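Local coordinates for protein probable polysaccharide deacetylase pdaA (Bacillus subtilis, PDB 1NY1) that removes the acetyl group from N-acetylmuramic acid residues of peptidoglycan, a step toward the muramic delta-lactam of the spore cortex, and is required for germination, at residues W164-F168 with H185-H191; K179-Y183 with E207-A212. All blocks are in the same frame, centred on the assembly; numbering follows the deposited sequence.

Both interactions use helix 179-188, toward its end and at its beginning: interaction 1 sets the end of that helix and the turn after it against the extended segment 164-168, while interaction 2 packs its beginning on helix 205-219. Interaction 1 is the more buried, and it joins irregular backbone to a helix end through ring packing, apolar contacts and three bridging waters. Interaction 2 lies nearer the surface; alanines let the helices approach, and a lysine-aspartate salt bridge lies at the more exposed edge. The two meet directly: Phe168 CE2 lies 3.6 Å from Ala182 CA, and Met186 SE lies 3.9 Å from Ala212 CB, so apolar packing continues from one contact into the other.

Interaction 1. Residues W164-F168 with H185-H191; sequences WSVAF and HMIKQAH
Segment 164-168 runs extended, apart from Ser165 (phi/psi -123/-9), past the end of helix 179-188 and the following turn. CA atoms of Val166 and Gln189 are 6.5 Å apart, those of Phe168 and His185 7.1 Å. Small enough to sit beside a ring, Ser165 has OG, hydrogen-bonded to Ile195 N, 2.9 Å from His191 CE1 at the ring edge. Val166 (t) points at the turn, CG2 3.5 Å from His191 NE2. Ala167 turns CB away. Gln189 (m), able to donate and accept, is reached through water: Ser165 O-water 1-Gln189 OE1 (2.7, 2.9 Å), Ala167 O-water 3-Gln189 OE1 (2.9, 2.7 Å), Ala167 O-water 2-Gln189 NE2 (2.7, 3.2 Å). The Phe168 (p) and His185 rings are near parallel (12°) but, with centroids 5.3 Å apart, barely overlap; each CB instead makes a CH-pi contact over the other's face (Phe168 CB 4.0 Å, His185 CB 3.9 Å from the centroid). Phe168 CE1 meets Met186 (selenomethionine) CG at 3.7 Å. This loop-to-helix-end contact borders the probable NodB-homology catalytic centre: side chains of Phe168 and Asp170 (by similarity, raises the catalytic histidine's pKa) are about 4 Å apart, those of Ala167 and His199 (by similarity, proton donor) about 6 Å. Backbone hydrogen bonds join Ser165 and Val166 to Ile195, and Val166 to Leu197, of strand 194-198; Met186 touches Ala208 and Ala212 of helix 205-219.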
loop_
_atom_site.group_PDB
_atom_site.type_symbol
_atom_site.label_atom_id
_atom_site.label_comp_id
_atom_site.label_asym_id
_atom_site.label_seq_id
_atom_site.Cartn_x
_atom_site.Cartn_y
_atom_site.Cartn_z
ATOM N N TRP A 164 -0.770 3.713 5.924
ATOM C CA TRP A 164 -2.082 3.083 5.855
ATOM C C TRP A 164 -2.903 3.341 7.103
ATOM O O TRP A 164 -2.378 3.797 8.124
ATOM C CB TRP A 164 -1.934 1.571 5.621
ATOM C CG TRP A 164 -1.174 0.849 6.696
ATOM C CD1 TRP A 164 -1.692 0.217 7.792
ATOM C CD2 TRP A 164 0.252 0.729 6.800
ATOM N NE1 TRP A 164 -0.673 -0.289 8.576
ATOM C CE2 TRP A 164 0.529 0.013 7.990
ATOM C CE3 TRP A 164 1.324 1.158 6.003
ATOM C CZ2 TRP A 164 1.833 -0.279 8.403
ATOM C CZ3 TRP A 164 2.624 0.867 6.412
ATOM C CH2 TRP A 164 2.865 0.155 7.605
ATOM N N SER A 165 -4.201 3.061 7.010
ATOM C CA SER A 165 -5.109 3.265 8.135
ATOM C C SER A 165 -5.832 1.964 8.506
ATOM O O SER A 165 -6.525 1.909 9.520
ATOM C CB SER A 165 -6.133 4.350 7.797
ATOM O OG SER A 165 -7.064 3.877 6.843
ATOM N N VAL A 166 -5.675 0.933 7.674
ATOM C CA VAL A 166 -6.279 -0.380 7.925
ATOM C C VAL A 166 -5.309 -1.487 7.546
ATOM O O VAL A 166 -4.753 -1.494 6.447
ATOM C CB VAL A 166 -7.571 -0.639 7.096
ATOM C CG1 VAL A 166 -8.038 -2.092 7.298
ATOM C CG2 VAL A 166 -8.669 0.324 7.496
ATOM N N ALA A 167 -5.120 -2.434 8.454
ATOM C CA ALA A 167 -4.238 -3.565 8.199
ATOM C C ALA A 167 -4.527 -4.625 9.241
ATOM O O ALA A 167 -4.983 -4.316 10.339
ATOM C CB ALA A 167 -2.775 -3.131 8.279
ATOM N N PHE A 168 -4.278 -5.876 8.892
ATOM C CA PHE A 168 -4.493 -6.963 9.823
ATOM C C PHE A 168 -3.524 -8.081 9.494
ATOM O O PHE A 168 -2.742 -7.976 8.547
ATOM C CB PHE A 168 -5.938 -7.460 9.776
ATOM C CG PHE A 168 -6.476 -7.647 8.391
ATOM C CD1 PHE A 168 -6.925 -6.558 7.652
ATOM C CD2 PHE A 168 -6.544 -8.917 7.830
ATOM C CE1 PHE A 168 -7.439 -6.732 6.367
ATOM C CE2 PHE A 168 -7.056 -9.102 6.544
ATOM C CZ PHE A 168 -7.505 -8.009 5.812
ATOM N N HIS A 185 -12.425 -8.286 9.177
ATOM C CA HIS A 185 -11.570 -7.140 9.461
ATOM C C HIS A 185 -11.770 -5.994 8.481
ATOM O O HIS A 185 -11.795 -4.836 8.883
ATOM C CB HIS A 185 -10.093 -7.555 9.478
ATOM C CG HIS A 185 -9.591 -7.910 10.841
ATOM N ND1 HIS A 185 -9.118 -9.164 11.159
ATOM C CD2 HIS A 185 -9.513 -7.179 11.977
ATOM C CE1 HIS A 185 -8.772 -9.190 12.434
ATOM N NE2 HIS A 185 -9.002 -7.998 12.952
HETATM N N MSE A 186 -11.915 -6.314 7.200
HETATM C CA MSE A 186 -12.101 -5.283 6.190
HETATM C C MSE A 186 -13.428 -4.557 6.342
HETATM O O MSE A 186 -13.537 -3.380 6.005
HETATM C CB MSE A 186 -11.987 -5.886 4.799
HETATM C CG MSE A 186 -10.573 -6.326 4.465
HETATM SE SE MSE A 186 -10.356 -6.860 2.629
HETATM C CE MSE A 186 -10.768 -8.731 2.774
ATOM N N ILE A 187 -14.425 -5.255 6.871
ATOM C CA ILE A 187 -15.734 -4.661 7.079
ATOM C C ILE A 187 -15.743 -3.852 8.375
ATOM O O ILE A 187 -16.176 -2.699 8.397
ATOM C CB ILE A 187 -16.831 -5.748 7.152
ATOM C CG1 ILE A 187 -16.924 -6.492 5.812
ATOM C CG2 ILE A 187 -18.165 -5.118 7.558
ATOM C CD1 ILE A 187 -17.305 -5.624 4.615
ATOM N N LYS A 188 -15.245 -4.451 9.453
ATOM C CA LYS A 188 -15.228 -3.787 10.751
ATOM C C LYS A 188 -14.337 -2.552 10.821
ATOM O O LYS A 188 -14.711 -1.554 11.435
ATOM C CB LYS A 188 -14.821 -4.780 11.845
ATOM C CG LYS A 188 -14.825 -4.193 13.258
ATOM C CD LYS A 188 -15.028 -5.271 14.321
ATOM C CE LYS A 188 -13.935 -6.327 14.277
ATOM N NZ LYS A 188 -14.255 -7.516 15.121
ATOM N N GLN A 189 -13.165 -2.605 10.192
ATOM C CA GLN A 189 -12.254 -1.465 10.236
ATOM C C GLN A 189 -12.531 -0.386 9.202
ATOM O O GLN A 189 -11.886 0.657 9.211
ATOM C CB GLN A 189 -10.802 -1.946 10.102
ATOM C CG GLN A 189 -10.352 -2.792 11.285
ATOM C CD GLN A 189 -8.874 -3.128 11.252
ATOM O OE1 GLN A 189 -8.031 -2.248 11.083
ATOM N NE2 GLN A 189 -8.552 -4.401 11.441
ATOM N N ALA A 190 -13.491 -0.629 8.316
ATOM C CA ALA A 190 -13.810 0.341 7.275
ATOM C C ALA A 190 -14.163 1.716 7.815
ATOM O O ALA A 190 -14.832 1.850 8.838
ATOM C CB ALA A 190 -14.947 -0.179 6.406
ATOM N N HIS A 191 -13.685 2.741 7.122
ATOM C CA HIS A 191 -13.974 4.109 7.496
ATOM C C HIS A 191 -13.727 5.047 6.326
ATOM O O HIS A 191 -13.015 4.711 5.372
ATOM C CB HIS A 191 -13.144 4.540 8.714
ATOM C CG HIS A 191 -11.673 4.279 8.587
ATOM N ND1 HIS A 191 -10.797 5.177 8.016
ATOM C CD2 HIS A 191 -10.923 3.226 8.987
ATOM C CE1 HIS A 191 -9.570 4.691 8.071
ATOM N NE2 HIS A 191 -9.618 3.507 8.657
HETATM O O HOH W 1 -8.099 0.644 11.386
HETATM O O HOH W 2 -5.766 -5.272 12.741
HETATM O O HOH W 3 -5.420 -1.610 11.422
#

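Interaction 2. Residues K179-Y183 with E207-A212; sequences KKYAY and EALDDA
Both segments are helical, 179-183 at the start of helix 179-188 and 207-212 within helix 205-219. Their axes approach to 8.5 Å and cross at -46°. The nearest CA atoms, Tyr183 and Ala208, are only 4.8 Å apart, a closeness that the methyl side chain of Ala208 permits. Ala208 CB lies 3.7 Å from Ala182 CB and 3.8 Å from Tyr183 N. This packs two helices of the NodB-homology domain of a polysaccharide deacetylase; Leu209, its CB pointing away from segment 179-183, reaches Leu47 and Phe49 of strand 44-51 in the parallel sheet. Ala182 also touches Phe168, and its side chain is about 5 Å from that of Asp170, inferred by similarity to raise the pKa of the active-site histidine. Tyr183 (chi1 t) brings its ring to the second helix, CD2 3.5 Å from Asp211 CB and 3.7 Å from Ala212 N at the ring edge; its OH is hydrogen-bonded to Asp215 OD2. Toward solvent, the long aliphatic part of Lys179 (t, t, p, t) spans the gap, CG 3.5 Å from Ala208 CA and CD 3.7 Å from Glu207 CB, so that NZ forms a salt bridge with Asp211 OD2 at 2.8 Å. The Glu207 carboxylate turns away, to a salt bridge with Lys60 on helix 58-67.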
loop_
_atom_site.group_PDB
_atom_site.type_symbol
_atom_site.label_atom_id
_atom_site.label_comp_id
_atom_site.label_asym_id
_atom_site.label_seq_id
_atom_site.Cartn_x
_atom_site.Cartn_y
_atom_site.Cartn_z
ATOM N N LYS A 179 -11.086 -17.048 4.934
ATOM C CA LYS A 179 -11.852 -15.945 4.380
ATOM C C LYS A 179 -12.575 -15.081 5.399
ATOM O O LYS A 179 -12.476 -13.856 5.358
ATOM C CB LYS A 179 -12.869 -16.469 3.369
ATOM C CG LYS A 179 -13.481 -15.361 2.538
ATOM C CD LYS A 179 -14.553 -15.863 1.590
ATOM C CE LYS A 179 -15.846 -16.188 2.317
ATOM N NZ LYS A 179 -16.970 -16.387 1.348
ATOM N N LYS A 180 -13.312 -15.710 6.307
ATOM C CA LYS A 180 -14.055 -14.955 7.301
ATOM C C LYS A 180 -13.179 -14.016 8.127
ATOM O O LYS A 180 -13.559 -12.872 8.370
ATOM C CB LYS A 180 -14.827 -15.912 8.214
ATOM C CG LYS A 180 -15.638 -15.231 9.305
ATOM C CD LYS A 180 -16.396 -16.258 10.131
ATOM C CE LYS A 180 -16.944 -15.652 11.412
ATOM N NZ LYS A 180 -17.815 -14.479 11.148
ATOM N N TYR A 181 -12.006 -14.481 8.550
ATOM C CA TYR A 181 -11.121 -13.642 9.355
ATOM C C TYR A 181 -10.778 -12.329 8.652
ATOM O O TYR A 181 -10.895 -11.248 9.236
ATOM C CB TYR A 181 -9.821 -14.380 9.681
ATOM C CG TYR A 181 -8.923 -13.615 10.627
ATOM C CD1 TYR A 181 -9.183 -13.599 11.996
ATOM C CD2 TYR A 181 -7.834 -12.884 10.154
ATOM C CE1 TYR A 181 -8.382 -12.874 12.876
ATOM C CE2 TYR A 181 -7.026 -12.150 11.028
ATOM C CZ TYR A 181 -7.308 -12.153 12.387
ATOM O OH TYR A 181 -6.522 -11.433 13.262
ATOM N N ALA A 182 -10.351 -12.430 7.396
ATOM C CA ALA A 182 -9.972 -11.260 6.602
ATOM C C ALA A 182 -11.170 -10.385 6.269
ATOM O O ALA A 182 -11.110 -9.161 6.377
ATOM C CB ALA A 182 -9.291 -11.711 5.306
ATOM N N TYR A 183 -12.249 -11.026 5.835
ATOM C CA TYR A 183 -13.464 -10.309 5.486
ATOM C C TYR A 183 -13.965 -9.492 6.678
ATOM O O TYR A 183 -14.223 -8.297 6.552
ATOM C CB TYR A 183 -14.538 -11.298 5.026
ATOM C CG TYR A 183 -15.912 -10.691 4.892
ATOM C CD1 TYR A 183 -16.806 -10.702 5.964
ATOM C CD2 TYR A 183 -16.312 -10.080 3.704
ATOM C CE1 TYR A 183 -18.065 -10.121 5.857
ATOM C CE2 TYR A 183 -17.571 -9.491 3.589
ATOM C CZ TYR A 183 -18.439 -9.516 4.665
ATOM O OH TYR A 183 -19.684 -8.937 4.553
ATOM N N GLU A 207 -10.928 -14.172 -2.226
ATOM C CA GLU A 207 -12.355 -14.376 -2.002
ATOM C C GLU A 207 -12.854 -13.406 -0.928
ATOM O O GLU A 207 -13.952 -12.861 -1.033
ATOM C CB GLU A 207 -12.624 -15.823 -1.565
ATOM C CG GLU A 207 -12.448 -16.905 -2.646
ATOM C CD GLU A 207 -11.000 -17.135 -3.086
ATOM O OE1 GLU A 207 -10.061 -16.745 -2.360
ATOM O OE2 GLU A 207 -10.804 -17.736 -4.162
ATOM N N ALA A 208 -12.048 -13.190 0.110
ATOM C CA ALA A 208 -12.443 -12.267 1.168
ATOM C C ALA A 208 -12.564 -10.867 0.573
ATOM O O ALA A 208 -13.521 -10.147 0.855
ATOM C CB ALA A 208 -11.414 -12.274 2.303
ATOM N N LEU A 209 -11.599 -10.487 -0.263
ATOM C CA LEU A 209 -11.612 -9.169 -0.893
ATOM C C LEU A 209 -12.830 -9.011 -1.802
ATOM O O LEU A 209 -13.462 -7.950 -1.842
ATOM C CB LEU A 209 -10.334 -8.950 -1.706
ATOM C CG LEU A 209 -10.187 -7.609 -2.443
ATOM C CD1 LEU A 209 -10.111 -6.454 -1.444
ATOM C CD2 LEU A 209 -8.922 -7.645 -3.289
ATOM N N ASP A 210 -13.156 -10.071 -2.535
ATOM C CA ASP A 210 -14.308 -10.056 -3.433
ATOM C C ASP A 210 -15.570 -9.723 -2.615
ATOM O O ASP A 210 -16.333 -8.824 -2.974
ATOM C CB ASP A 210 -14.434 -11.427 -4.111
ATOM C CG ASP A 210 -15.449 -11.448 -5.242
ATOM O OD1 ASP A 210 -16.082 -10.405 -5.542
ATOM O OD2 ASP A 210 -15.607 -12.531 -5.838
ATOM N N ASP A 211 -15.773 -10.438 -1.510
ATOM C CA ASP A 211 -16.936 -10.216 -0.647
ATOM C C ASP A 211 -16.919 -8.841 0.009
ATOM O O ASP A 211 -17.952 -8.179 0.125
ATOM C CB ASP A 211 -17.009 -11.278 0.457
ATOM C CG ASP A 211 -17.280 -12.674 -0.081
ATOM O OD1 ASP A 211 -17.500 -12.818 -1.302
ATOM O OD2 ASP A 211 -17.275 -13.626 0.725
ATOM N N ALA A 212 -15.740 -8.419 0.450
ATOM C CA ALA A 212 -15.586 -7.127 1.107
ATOM C C ALA A 212 -15.946 -5.977 0.175
ATOM O O ALA A 212 -16.665 -5.063 0.566
ATOM C CB ALA A 212 -14.154 -6.964 1.614
#